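Local atomic coordinates of sphingomyelinase C (Streptomyces griseocarneus, PDB entry 7CNE), a protein that belongs to the endonuclease/exonuclease/phosphatase family and folds, like DNase I, as a layered structure built around two mixed beta sheets. Residues S106-V111 with L137-T142; G141-V146 with A185-M190; V197-A202 with R243-Y248; A214-R219 with W261-V266. All blocks are in the same frame, centred on the assembly; numbering follows the deposited sequence.

Contact 1 (S106-V111 with L137-T142)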
loop_
_atom_site.group_PDB
_atom_site.type_symbol
_atom_site.label_atom_id
_atom_site.label_comp_id
_atom_site.label_asym_id
_atom_site.label_seq_id
_atom_site.Cartn_x
_atom_site.Cartn_y
_atom_site.Cartn_z
ATOM N N SER A 106 -0.979 12.172 5.219
ATOM C CA SER A 106 -1.091 13.277 4.283
ATOM C C SER A 106 -0.561 14.561 4.898
ATOM O O SER A 106 -0.871 14.878 6.048
ATOM C CB SER A 106 -2.553 13.464 3.856
ATOM O OG SER A 106 -2.684 14.567 2.991
ATOM N N LYS A 107 0.232 15.286 4.109
ATOM C CA LYS A 107 0.614 16.655 4.428
ATOM C C LYS A 107 -0.585 17.599 4.383
ATOM O O LYS A 107 -0.606 18.616 5.091
ATOM C CB LYS A 107 1.712 17.086 3.443
ATOM C CG LYS A 107 2.014 18.559 3.397
ATOM C CD LYS A 107 3.123 18.848 2.401
ATOM C CE LYS A 107 3.449 20.327 2.401
ATOM N NZ LYS A 107 4.526 20.612 1.427
ATOM N N TRP A 108 -1.599 17.272 3.584
ATOM C CA TRP A 108 -2.762 18.083 3.252
ATOM C C TRP A 108 -3.990 17.636 4.040
ATOM O O TRP A 108 -4.169 16.440 4.277
ATOM C CB TRP A 108 -3.041 17.994 1.750
ATOM C CG TRP A 108 -1.812 18.393 0.979
ATOM C CD1 TRP A 108 -0.839 17.569 0.479
ATOM C CD2 TRP A 108 -1.406 19.726 0.666
ATOM N NE1 TRP A 108 0.152 18.318 -0.129
ATOM C CE2 TRP A 108 -0.180 19.642 -0.032
ATOM C CE3 TRP A 108 -1.962 20.989 0.904
ATOM C CZ2 TRP A 108 0.494 20.775 -0.499
ATOM C CZ3 TRP A 108 -1.285 22.112 0.437
ATOM C CH2 TRP A 108 -0.076 21.995 -0.253
ATOM N N PRO A 109 -4.819 18.599 4.450
ATOM C CA PRO A 109 -5.982 18.283 5.291
ATOM C C PRO A 109 -6.887 17.235 4.664
ATOM O O PRO A 109 -7.166 17.259 3.462
ATOM C CB PRO A 109 -6.705 19.630 5.415
ATOM C CG PRO A 109 -5.603 20.648 5.250
ATOM C CD PRO A 109 -4.689 20.048 4.205
ATOM N N ILE A 110 -7.374 16.330 5.509
ATOM C CA ILE A 110 -8.311 15.297 5.083
ATOM C C ILE A 110 -9.725 15.834 5.254
ATOM O O ILE A 110 -10.122 16.220 6.358
ATOM C CB ILE A 110 -8.116 13.996 5.875
ATOM C CG1 ILE A 110 -6.812 13.308 5.456
ATOM C CG2 ILE A 110 -9.304 13.079 5.656
ATOM C CD1 ILE A 110 -6.424 12.103 6.342
ATOM N N VAL A 111 -10.476 15.872 4.151
ATOM C CA VAL A 111 -11.861 16.328 4.175
ATOM C C VAL A 111 -12.792 15.183 4.546
ATOM O O VAL A 111 -13.801 15.382 5.229
ATOM C CB VAL A 111 -12.228 16.945 2.807
ATOM C CG1 VAL A 111 -13.708 17.291 2.730
ATOM C CG2 VAL A 111 -11.362 18.182 2.525
ATOM N N LEU A 137 -8.663 14.751 -0.003
ATOM C CA LEU A 137 -7.755 15.769 0.501
ATOM C C LEU A 137 -8.099 17.132 -0.078
ATOM O O LEU A 137 -8.533 17.244 -1.226
ATOM C CB LEU A 137 -6.309 15.427 0.152
ATOM C CG LEU A 137 -5.904 13.975 0.444
ATOM C CD1 LEU A 137 -4.525 13.708 -0.119
ATOM C CD2 LEU A 137 -5.956 13.673 1.950
ATOM N N ASN A 138 -7.871 18.174 0.725
ATOM C CA ASN A 138 -7.980 19.557 0.276
ATOM C C ASN A 138 -6.577 20.087 -0.014
ATOM O O ASN A 138 -5.757 20.222 0.901
ATOM C CB ASN A 138 -8.684 20.419 1.319
ATOM C CG ASN A 138 -9.164 21.716 0.735
ATOM O OD1 ASN A 138 -8.410 22.697 0.649
ATOM N ND2 ASN A 138 -10.406 21.722 0.279
ATOM N N VAL A 139 -6.303 20.366 -1.292
ATOM C CA VAL A 139 -4.974 20.712 -1.797
ATOM C C VAL A 139 -5.146 21.825 -2.817
ATOM O O VAL A 139 -5.849 21.637 -3.811
ATOM C CB VAL A 139 -4.266 19.532 -2.495
ATOM C CG1 VAL A 139 -2.750 19.753 -2.525
ATOM C CG2 VAL A 139 -4.644 18.192 -1.905
ATOM N N GLY A 140 -4.479 22.960 -2.600
ATOM C CA GLY A 140 -4.442 24.024 -3.596
ATOM C C GLY A 140 -5.801 24.467 -4.105
ATOM O O GLY A 140 -6.009 24.593 -5.319
ATOM N N GLY A 141 -6.744 24.673 -3.190
ATOM C CA GLY A 141 -8.058 25.157 -3.562
ATOM C C GLY A 141 -8.976 24.142 -4.199
ATOM O O GLY A 141 -10.022 24.530 -4.733
ATOM N N THR A 142 -8.631 22.861 -4.172
ATOM C CA THR A 142 -9.503 21.854 -4.768
ATOM C C THR A 142 -9.324 20.543 -4.008
ATOM O O THR A 142 -8.662 20.492 -2.966
ATOM C CB THR A 142 -9.225 21.715 -6.269
ATOM O OG1 THR A 142 -10.262 20.930 -6.873
ATOM C CG2 THR A 142 -7.872 21.058 -6.519
#

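Contact 2 (G141-V146 with A185-M190)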
loop_
_atom_site.group_PDB
_atom_site.type_symbol
_atom_site.label_atom_id
_atom_site.label_comp_id
_atom_site.label_asym_id
_atom_site.label_seq_id
_atom_site.Cartn_x
_atom_site.Cartn_y
_atom_site.Cartn_z
ATOM N N GLY A 141 -6.744 24.673 -3.190
ATOM C CA GLY A 141 -8.058 25.157 -3.562
ATOM C C GLY A 141 -8.976 24.142 -4.199
ATOM O O GLY A 141 -10.022 24.530 -4.733
ATOM N N THR A 142 -8.631 22.861 -4.172
ATOM C CA THR A 142 -9.503 21.854 -4.768
ATOM C C THR A 142 -9.324 20.543 -4.008
ATOM O O THR A 142 -8.662 20.492 -2.966
ATOM C CB THR A 142 -9.225 21.715 -6.269
ATOM O OG1 THR A 142 -10.262 20.930 -6.873
ATOM C CG2 THR A 142 -7.872 21.058 -6.519
ATOM N N ARG A 143 -9.931 19.480 -4.522
ATOM C CA ARG A 143 -9.945 18.193 -3.850
ATOM C C ARG A 143 -9.163 17.173 -4.657
ATOM O O ARG A 143 -9.165 17.205 -5.891
ATOM C CB ARG A 143 -11.377 17.699 -3.635
ATOM C CG ARG A 143 -12.166 18.551 -2.667
ATOM C CD ARG A 143 -13.631 18.157 -2.691
ATOM N NE ARG A 143 -14.347 18.699 -1.543
ATOM C CZ ARG A 143 -15.565 18.312 -1.178
ATOM N NH1 ARG A 143 -16.193 17.372 -1.874
ATOM N NH2 ARG A 143 -16.151 18.860 -0.120
ATOM N N VAL A 144 -8.492 16.272 -3.944
ATOM C CA VAL A 144 -7.773 15.149 -4.534
ATOM C C VAL A 144 -8.227 13.891 -3.804
ATOM O O VAL A 144 -8.275 13.872 -2.568
ATOM C CB VAL A 144 -6.247 15.333 -4.420
ATOM C CG1 VAL A 144 -5.518 14.070 -4.842
ATOM C CG2 VAL A 144 -5.796 16.537 -5.257
ATOM N N HIS A 145 -8.566 12.850 -4.559
ATOM C CA HIS A 145 -9.094 11.614 -3.999
ATOM C C HIS A 145 -8.027 10.535 -4.081
ATOM O O HIS A 145 -7.401 10.353 -5.133
ATOM C CB HIS A 145 -10.366 11.172 -4.737
ATOM C CG HIS A 145 -11.406 12.241 -4.830
ATOM N ND1 HIS A 145 -12.596 12.184 -4.135
ATOM C CD2 HIS A 145 -11.420 13.413 -5.510
ATOM C CE1 HIS A 145 -13.303 13.269 -4.390
ATOM N NE2 HIS A 145 -12.611 14.033 -5.218
ATOM N N VAL A 146 -7.822 9.817 -2.978
ATOM C CA VAL A 146 -6.832 8.748 -2.923
ATOM C C VAL A 146 -7.499 7.509 -2.359
ATOM O O VAL A 146 -8.168 7.583 -1.325
ATOM C CB VAL A 146 -5.609 9.134 -2.067
ATOM C CG1 VAL A 146 -4.612 7.977 -2.016
ATOM C CG2 VAL A 146 -4.941 10.372 -2.623
ATOM N N ALA A 185 -15.065 15.103 -12.792
ATOM C CA ALA A 185 -13.954 14.712 -13.658
ATOM C C ALA A 185 -12.756 15.639 -13.504
ATOM O O ALA A 185 -11.619 15.231 -13.765
ATOM C CB ALA A 185 -14.411 14.675 -15.116
ATOM N N ASP A 186 -12.979 16.879 -13.078
ATOM C CA ASP A 186 -11.883 17.821 -12.907
ATOM C C ASP A 186 -11.107 17.599 -11.611
ATOM O O ASP A 186 -10.158 18.343 -11.348
ATOM C CB ASP A 186 -12.416 19.254 -12.953
ATOM C CG ASP A 186 -13.163 19.627 -11.693
ATOM O OD1 ASP A 186 -14.235 19.052 -11.446
ATOM O OD2 ASP A 186 -12.660 20.472 -10.924
ATOM N N GLU A 187 -11.478 16.603 -10.804
ATOM C CA GLU A 187 -10.768 16.272 -9.575
ATOM C C GLU A 187 -9.997 14.968 -9.748
ATOM O O GLU A 187 -10.519 14.001 -10.317
ATOM C CB GLU A 187 -11.755 16.171 -8.402
ATOM C CG GLU A 187 -12.410 17.513 -8.106
ATOM C CD GLU A 187 -13.433 17.472 -6.984
ATOM O OE1 GLU A 187 -13.998 18.547 -6.708
ATOM O OE2 GLU A 187 -13.676 16.392 -6.384
ATOM N N GLN A 188 -8.751 14.954 -9.267
ATOM C CA GLN A 188 -7.882 13.787 -9.414
ATOM C C GLN A 188 -8.331 12.638 -8.523
ATOM O O GLN A 188 -8.751 12.841 -7.380
ATOM C CB GLN A 188 -6.439 14.114 -9.036
ATOM C CG GLN A 188 -5.705 15.053 -9.913
ATOM C CD GLN A 188 -4.395 15.442 -9.270
ATOM O OE1 GLN A 188 -3.455 14.645 -9.216
ATOM N NE2 GLN A 188 -4.345 16.646 -8.730
ATOM N N VAL A 189 -8.179 11.421 -9.034
ATOM C CA VAL A 189 -8.481 10.199 -8.295
ATOM C C VAL A 189 -7.324 9.236 -8.526
ATOM O O VAL A 189 -7.110 8.787 -9.654
ATOM C CB VAL A 189 -9.801 9.551 -8.723
ATOM C CG1 VAL A 189 -10.110 8.380 -7.775
ATOM C CG2 VAL A 189 -10.933 10.587 -8.750
ATOM N N MET A 190 -6.577 8.928 -7.468
ATOM C CA MET A 190 -5.434 8.031 -7.544
ATOM C C MET A 190 -5.687 6.765 -6.731
ATOM O O MET A 190 -6.285 6.814 -5.652
ATOM C CB MET A 190 -4.161 8.709 -7.029
ATOM C CG MET A 190 -3.606 9.775 -7.960
ATOM S SD MET A 190 -2.176 10.616 -7.229
ATOM C CE MET A 190 -3.004 11.844 -6.216
HETATM O O HOH W 1 -7.705 17.375 -8.222
HETATM O O HOH W 2 -15.776 15.980 -4.525
#

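Contact 3 (V197-A202 with R243-Y248)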
loop_
_atom_site.group_PDB
_atom_site.type_symbol
_atom_site.label_atom_id
_atom_site.label_comp_id
_atom_site.label_asym_id
_atom_site.label_seq_id
_atom_site.Cartn_x
_atom_site.Cartn_y
_atom_site.Cartn_z
ATOM N N VAL A 197 0.075 -7.308 -8.397
ATOM C CA VAL A 197 0.040 -7.604 -9.825
ATOM C C VAL A 197 1.408 -7.265 -10.408
ATOM O O VAL A 197 1.848 -6.107 -10.337
ATOM C CB VAL A 197 -1.059 -6.804 -10.544
ATOM C CG1 VAL A 197 -0.982 -7.023 -12.052
ATOM C CG2 VAL A 197 -2.440 -7.172 -10.006
ATOM N N ASP A 198 2.060 -8.254 -11.013
ATOM C CA ASP A 198 3.380 -8.044 -11.611
ATOM C C ASP A 198 3.269 -7.214 -12.888
ATOM O O ASP A 198 2.577 -7.607 -13.835
ATOM C CB ASP A 198 4.037 -9.390 -11.902
ATOM C CG ASP A 198 5.474 -9.253 -12.385
ATOM O OD1 ASP A 198 6.125 -8.223 -12.100
ATOM O OD2 ASP A 198 5.948 -10.186 -13.061
ATOM N N SER A 199 3.971 -6.074 -12.922
ATOM C CA SER A 199 3.938 -5.205 -14.094
ATOM C C SER A 199 4.472 -5.904 -15.331
ATOM O O SER A 199 4.132 -5.509 -16.448
ATOM C CB SER A 199 4.750 -3.925 -13.849
ATOM O OG SER A 199 6.139 -4.209 -13.829
ATOM N N HIS A 200 5.292 -6.929 -15.152
ATOM C CA HIS A 200 5.872 -7.667 -16.265
ATOM C C HIS A 200 4.968 -8.782 -16.780
ATOM O O HIS A 200 5.375 -9.507 -17.690
ATOM C CB HIS A 200 7.224 -8.237 -15.840
ATOM C CG HIS A 200 8.194 -7.188 -15.392
ATOM N ND1 HIS A 200 8.393 -6.876 -14.065
ATOM C CD2 HIS A 200 9.018 -6.373 -16.097
ATOM C CE1 HIS A 200 9.295 -5.912 -13.971
ATOM N NE2 HIS A 200 9.689 -5.590 -15.189
ATOM N N SER A 201 3.754 -8.918 -16.248
ATOM C CA SER A 201 2.859 -10.017 -16.588
ATOM C C SER A 201 1.624 -9.513 -17.323
ATOM O O SER A 201 1.332 -8.313 -17.354
ATOM C CB SER A 201 2.425 -10.771 -15.327
ATOM O OG SER A 201 1.523 -9.964 -14.581
ATOM N N ALA A 202 0.874 -10.468 -17.894
ATOM C CA ALA A 202 -0.372 -10.142 -18.584
ATOM C C ALA A 202 -1.429 -9.576 -17.636
ATOM O O ALA A 202 -2.314 -8.831 -18.073
ATOM C CB ALA A 202 -0.925 -11.383 -19.292
ATOM N N ARG A 243 11.473 -12.675 -9.251
ATOM C CA ARG A 243 11.342 -11.260 -8.945
ATOM C C ARG A 243 10.112 -10.700 -9.649
ATOM O O ARG A 243 9.854 -11.019 -10.811
ATOM C CB ARG A 243 12.606 -10.521 -9.391
ATOM C CG ARG A 243 13.877 -11.300 -9.057
ATOM C CD ARG A 243 15.010 -10.933 -9.979
ATOM N NE ARG A 243 15.538 -9.616 -9.669
ATOM C CZ ARG A 243 16.739 -9.189 -10.042
ATOM N NH1 ARG A 243 17.533 -9.991 -10.748
ATOM N NH2 ARG A 243 17.135 -7.961 -9.724
ATOM N N GLU A 244 9.324 -9.885 -8.937
ATOM C CA GLU A 244 8.179 -9.232 -9.559
ATOM C C GLU A 244 8.083 -7.781 -9.096
ATOM O O GLU A 244 8.916 -7.276 -8.339
ATOM C CB GLU A 244 6.861 -9.991 -9.318
ATOM C CG GLU A 244 7.003 -11.504 -9.245
ATOM C CD GLU A 244 5.676 -12.247 -9.140
ATOM O OE1 GLU A 244 4.706 -11.710 -8.574
ATOM O OE2 GLU A 244 5.613 -13.383 -9.656
ATOM N N ASP A 245 7.053 -7.105 -9.590
ATOM C CA ASP A 245 6.997 -5.646 -9.586
ATOM C C ASP A 245 5.544 -5.264 -9.327
ATOM O O ASP A 245 4.741 -5.221 -10.266
ATOM C CB ASP A 245 7.497 -5.104 -10.921
ATOM C CG ASP A 245 7.690 -3.623 -10.912
ATOM O OD1 ASP A 245 8.052 -3.076 -9.844
ATOM O OD2 ASP A 245 7.466 -3.000 -11.977
ATOM N N LEU A 246 5.222 -4.958 -8.060
ATOM C CA LEU A 246 3.859 -5.080 -7.555
ATOM C C LEU A 246 3.194 -3.791 -7.082
ATOM O O LEU A 246 1.995 -3.830 -6.771
ATOM C CB LEU A 246 3.826 -6.082 -6.384
ATOM C CG LEU A 246 4.438 -7.462 -6.645
ATOM C CD1 LEU A 246 4.387 -8.343 -5.385
ATOM C CD2 LEU A 246 3.687 -8.093 -7.789
ATOM N N ASP A 247 3.911 -2.669 -7.008
ATOM C CA ASP A 247 3.470 -1.495 -6.257
ATOM C C ASP A 247 3.281 -0.304 -7.196
ATOM O O ASP A 247 4.142 -0.036 -8.037
ATOM C CB ASP A 247 4.490 -1.183 -5.151
ATOM C CG ASP A 247 4.693 -2.367 -4.189
ATOM O OD1 ASP A 247 3.785 -2.627 -3.367
ATOM O OD2 ASP A 247 5.749 -3.046 -4.254
ATOM N N TYR A 248 2.156 0.409 -7.053
ATOM C CA TYR A 248 1.710 1.375 -8.053
ATOM C C TYR A 248 1.038 2.579 -7.408
ATOM O O TYR A 248 0.463 2.485 -6.323
ATOM C CB TYR A 248 0.688 0.760 -9.021
ATOM C CG TYR A 248 1.136 -0.490 -9.751
ATOM C CD1 TYR A 248 0.939 -1.755 -9.196
ATOM C CD2 TYR A 248 1.712 -0.405 -11.021
ATOM C CE1 TYR A 248 1.321 -2.905 -9.877
ATOM C CE2 TYR A 248 2.096 -1.553 -11.714
ATOM C CZ TYR A 248 1.894 -2.802 -11.130
ATOM O OH TYR A 248 2.284 -3.952 -11.787
HETATM O O HOH W 3 8.708 -10.546 -13.148
HETATM O O HOH W 4 4.788 -12.765 -12.773
#

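Contact 4 (A214-R219 with W261-V266)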
loop_
_atom_site.group_PDB
_atom_site.type_symbol
_atom_site.label_atom_id
_atom_site.label_comp_id
_atom_site.label_asym_id
_atom_site.label_seq_id
_atom_site.Cartn_x
_atom_site.Cartn_y
_atom_site.Cartn_z
ATOM N N ALA A 214 -5.507 4.674 -15.666
ATOM C CA ALA A 214 -4.552 5.063 -16.706
ATOM C C ALA A 214 -3.155 4.574 -16.333
ATOM O O ALA A 214 -2.746 4.712 -15.177
ATOM C CB ALA A 214 -4.544 6.576 -16.891
ATOM N N PRO A 215 -2.411 3.972 -17.257
ATOM C CA PRO A 215 -1.022 3.626 -16.944
ATOM C C PRO A 215 -0.229 4.894 -16.694
ATOM O O PRO A 215 -0.568 5.969 -17.197
ATOM C CB PRO A 215 -0.534 2.896 -18.202
ATOM C CG PRO A 215 -1.404 3.418 -19.293
ATOM C CD PRO A 215 -2.754 3.667 -18.657
ATOM N N ALA A 216 0.801 4.774 -15.865
ATOM C CA ALA A 216 1.739 5.876 -15.733
ATOM C C ALA A 216 2.381 6.134 -17.089
ATOM O O ALA A 216 2.523 5.227 -17.912
ATOM C CB ALA A 216 2.805 5.558 -14.680
ATOM N N ASP A 217 2.736 7.394 -17.339
ATOM C CA ASP A 217 3.469 7.699 -18.563
ATOM C C ASP A 217 4.841 7.037 -18.564
ATOM O O ASP A 217 5.379 6.727 -19.631
ATOM C CB ASP A 217 3.579 9.212 -18.732
ATOM C CG ASP A 217 2.221 9.864 -18.923
ATOM O OD1 ASP A 217 1.550 9.538 -19.922
ATOM O OD2 ASP A 217 1.810 10.677 -18.062
ATOM N N SER A 218 5.415 6.791 -17.386
ATOM C CA SER A 218 6.658 6.044 -17.314
ATOM C C SER A 218 6.748 5.359 -15.964
ATOM O O SER A 218 6.279 5.888 -14.952
ATOM C CB SER A 218 7.895 6.927 -17.551
ATOM O OG SER A 218 8.014 7.958 -16.596
ATOM N N ARG A 219 7.316 4.160 -15.974
ATOM C CA ARG A 219 7.652 3.436 -14.757
ATOM C C ARG A 219 9.169 3.295 -14.746
ATOM O O ARG A 219 9.743 2.594 -15.592
ATOM C CB ARG A 219 6.943 2.081 -14.693
ATOM C CG ARG A 219 7.071 1.403 -13.314
ATOM C CD ARG A 219 6.226 0.118 -13.187
ATOM N NE ARG A 219 6.512 -0.541 -11.915
ATOM C CZ ARG A 219 5.913 -0.245 -10.761
ATOM N NH1 ARG A 219 4.964 0.685 -10.717
ATOM N NH2 ARG A 219 6.261 -0.895 -9.650
ATOM N N TRP A 261 3.119 11.580 -15.727
ATOM C CA TRP A 261 3.034 10.921 -14.432
ATOM C C TRP A 261 3.963 9.718 -14.393
ATOM O O TRP A 261 3.937 8.868 -15.291
ATOM C CB TRP A 261 1.594 10.494 -14.169
ATOM C CG TRP A 261 1.369 9.909 -12.822
ATOM C CD1 TRP A 261 1.160 8.591 -12.520
ATOM C CD2 TRP A 261 1.302 10.625 -11.585
ATOM N NE1 TRP A 261 0.978 8.444 -11.158
ATOM C CE2 TRP A 261 1.058 9.678 -10.566
ATOM C CE3 TRP A 261 1.437 11.977 -11.238
ATOM C CZ2 TRP A 261 0.936 10.039 -9.231
ATOM C CZ3 TRP A 261 1.317 12.336 -9.917
ATOM C CH2 TRP A 261 1.075 11.372 -8.923
ATOM N N ARG A 262 4.768 9.628 -13.339
ATOM C CA ARG A 262 5.774 8.586 -13.202
ATOM C C ARG A 262 5.554 7.786 -11.917
ATOM O O ARG A 262 5.087 8.321 -10.908
ATOM C CB ARG A 262 7.185 9.217 -13.214
ATOM C CG ARG A 262 8.344 8.251 -12.952
ATOM C CD ARG A 262 9.694 8.929 -13.239
ATOM N NE ARG A 262 9.885 9.136 -14.675
ATOM C CZ ARG A 262 11.036 9.481 -15.246
ATOM N NH1 ARG A 262 12.119 9.698 -14.504
ATOM N NH2 ARG A 262 11.097 9.624 -16.562
ATOM N N ASN A 263 5.872 6.491 -11.968
ATOM C CA ASN A 263 6.119 5.669 -10.779
ATOM C C ASN A 263 7.597 5.295 -10.797
ATOM O O ASN A 263 8.058 4.670 -11.760
ATOM C CB ASN A 263 5.283 4.376 -10.767
ATOM C CG ASN A 263 3.793 4.590 -10.471
ATOM O OD1 ASN A 263 3.062 3.611 -10.275
ATOM N ND2 ASN A 263 3.334 5.840 -10.458
ATOM N N THR A 264 8.336 5.648 -9.750
ATOM C CA THR A 264 9.750 5.291 -9.648
ATOM C C THR A 264 9.951 4.287 -8.518
ATOM O O THR A 264 9.603 4.564 -7.363
ATOM C CB THR A 264 10.620 6.527 -9.421
ATOM O OG1 THR A 264 10.395 7.454 -10.486
ATOM C CG2 THR A 264 12.093 6.142 -9.404
ATOM N N VAL A 265 10.500 3.123 -8.854
ATOM C CA VAL A 265 10.869 2.129 -7.851
ATOM C C VAL A 265 12.244 2.504 -7.310
ATOM O O VAL A 265 13.216 2.586 -8.069
ATOM C CB VAL A 265 10.874 0.714 -8.446
ATOM C CG1 VAL A 265 11.103 -0.331 -7.343
ATOM C CG2 VAL A 265 9.561 0.442 -9.212
ATOM N N VAL A 266 12.332 2.747 -6.009
ATOM C CA VAL A 266 13.526 3.328 -5.400
ATOM C C VAL A 266 14.196 2.252 -4.558
ATOM O O VAL A 266 13.689 1.882 -3.492
ATOM C CB VAL A 266 13.191 4.561 -4.550
ATOM C CG1 VAL A 266 14.426 5.033 -3.814
ATOM C CG2 VAL A 266 12.611 5.682 -5.415
HETATM O O HOH W 5 3.479 2.180 -12.844
#

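Contact 1 (S106-V111 with L137-T142)
Trp108 lies across Val139 where strands 110-117 and 131-139, antiparallel neighbours in a mixed beta sheet of the DNase I-like fold, come together at their ends. The tryptophan CB rests 3.6 Å from Asn138 O, and CG already lies close to both methyls of Val139. Further out, Val139 CG1 takes over: it is 3.5 Å from Trp108 CD2 and only slightly farther from CE2 and CE3, so the methyl sits over the shared bond and the benzene half. At the far end CZ2, CZ3 and CH2 still find CG1 nearest, CH2 at 4.2 Å. This is a CH-pi contact, with CG1 3.6 Å from the centroid of the six-membered ring and 16° off its normal. A broad indole suits the place because one methyl of the beta-branched Val139 can rest over its centre while Lys107 CG leans on the rim of the opposite face. NE1 is hydrogen-bonded to Asp47 OD1.

Ile110 and Leu137 form a non-hydrogen-bonded antiparallel pair; Leu137 CD2 packs 3.6 Å from Ile110 CG1. Next to it, Asn138 N donates to Pro109 O at 3.0 Å. Proline offers no N-H, but its carbonyl serves fully. Beyond Val139, Gly140 and Gly141 fill a type I' turn whose positive phi angles favour glycine, closing a tight hairpin. Ser106 OG, anti to its backbone N (chi1 178°), reaches a lone pair of Trp108 O at 2.7 Å.

Contact 2 (G141-V146 with A185-M190)
His145 and Glu187 meet across two parallel strands, 142-150 and 188-192, that belong to a beta-alpha-beta crossover unit. The imidazole NE2 donates to Glu187 OE2 at 2.8 Å in a nearly straight bond (170°). The oxygen lies near the ring plane and is met on its anti side, with ring and carboxylate planes 23° apart. Histidine suits this place because its two nitrogens serve two partners: ND1 is hydrogen-bonded to the hydroxyl of Tyr134.

The tight part is the buried end. His145 uses both backbone groups, its N reaching Gln188 O at 2.8 Å and its O receiving Met190 N at 2.9 Å. On the face carrying Val144, Val146 and Met190, the bend at Met190 chi3 (-84°) brings CE within 3.6 Å of Val144 CG1, a flexible thioether end fitted to a rigid valine.

Toward the start of the strands the ladder opens. Arg143 O and Gln188 N stand 4.1 Å apart, too far for a direct bond, and a water bridges them, donating to the carbonyl and accepting from the amide. A second water joins Arg143 NH1 to Glu187 OE2. Arginine and glutamate thus run side by side, pointing the same way, with their charged groups linked through solvent.

Helix 162-180 carries the chain from the first strand to the second. In the sheet, strand 131-139 borders 142-150 on its far side, while strand 247-251 follows 188-192 and packs against Met190.

Contact 3 (V197-A202 with R243-Y248)
Asp198 and Ser199 belong to a type I beta turn, Asp198 to Ser201, that leads from strand 188-192 toward helix 203-211, and they dock on the residues running into the edge strand 247-251. The turn follows closely on a Gly-Asp-Leu-Asn sequence characteristic of this DNase I-like family. Ser199 holds Asp245 twice: its backbone N donates to Asp245 O at 2.9 Å, and its OG to the anti lone pair of Asp245 OD2 at 2.6 Å. Serine's short side chain keeps OG, between the backbone N and carbonyl carbon at chi1 71°, close to that N, so both reach Asp245.

Tyr248 reaches in from the strand, its hydroxyl donating to Val197 O at 2.6 Å from above the carbonyl plane. Asp198 OD1 receives a weak bond from Asp245 N and a long one, 3.3 Å, from His200 ND1, near the imidazole plane, which favours this ring orientation. The carboxylates of Asp198 and Glu244 stack, planes 3° apart. Their like charges are probably eased by solvent, for two waters donate to Asp198 OD2, each at 2.8 Å, one also weakly to Glu244 OE2 and the other to Arg243 O.

Contact 4 (A214-R219 with W261-V266)
Ser218 OG, placed between its backbone N and carbonyl carbon (chi1 61°), meets Arg262, whose bend at chi3 (-71°) turns NE toward it. NE donates to the hydroxyl at 2.9 Å, the oxygen lying at the guanidinium edge, a little tilted from its plane. The two residues are paired in parallel strands 218-221 and 261-265, the former outermost in its sheet. Asn263 N donates to Ser218 O at 3.1 Å, and Ser218 N to Trp261 O at 3.3 Å.

Before the strand, Asp217 returns a bond in the other direction: its OD2 accepts from Trp261 N at 2.8 Å on the anti lone pair. Aspartate, with its short side chain, reaches a backbone N-H that precedes the ladder. Ala216 CB, a small methyl, comes within 4.1 Å of Trp261 CD1.

On the face of Arg219 and Asn263, opposite Ser218 and Arg262, Val265 CG2 lies over the Arg219 guanidinium, 3.6 Å from NH2. A water joins Arg219 NH1 to Asn263 OD1, which also accepts from Val249 N. Arg219 bonds to Asp245 and Asp247 O as well, so its charge is probably balanced chiefly by Asp245, while Asn263 contributes a neutral, water-mediated partner.

How the contacts relate
Contacts 1 and 2 share Gly141 and Thr142 and are joined across the hairpin by a probable hydrogen bond, Leu137 N to Val144 O, 2.7 Å. Contact 4 belongs to the other large sheet but touches contact 2 where Met190 SD packs 3.7 Å from Trp261 CH2, so the two sheets meet there. Contacts 3 and 4 are bound more firmly: Arg219 NE forms a salt bridge with Asp245 OD2 at 2.6 Å, and their centres are about 13 Å apart. Contacts 1 and 3 lie on opposite sides of the chain's centre, about 30 Å between centres. A bound succinic acid, probably from the crystallisation liquor, lies about 4 Å from the Leu246 side chain of contact 3.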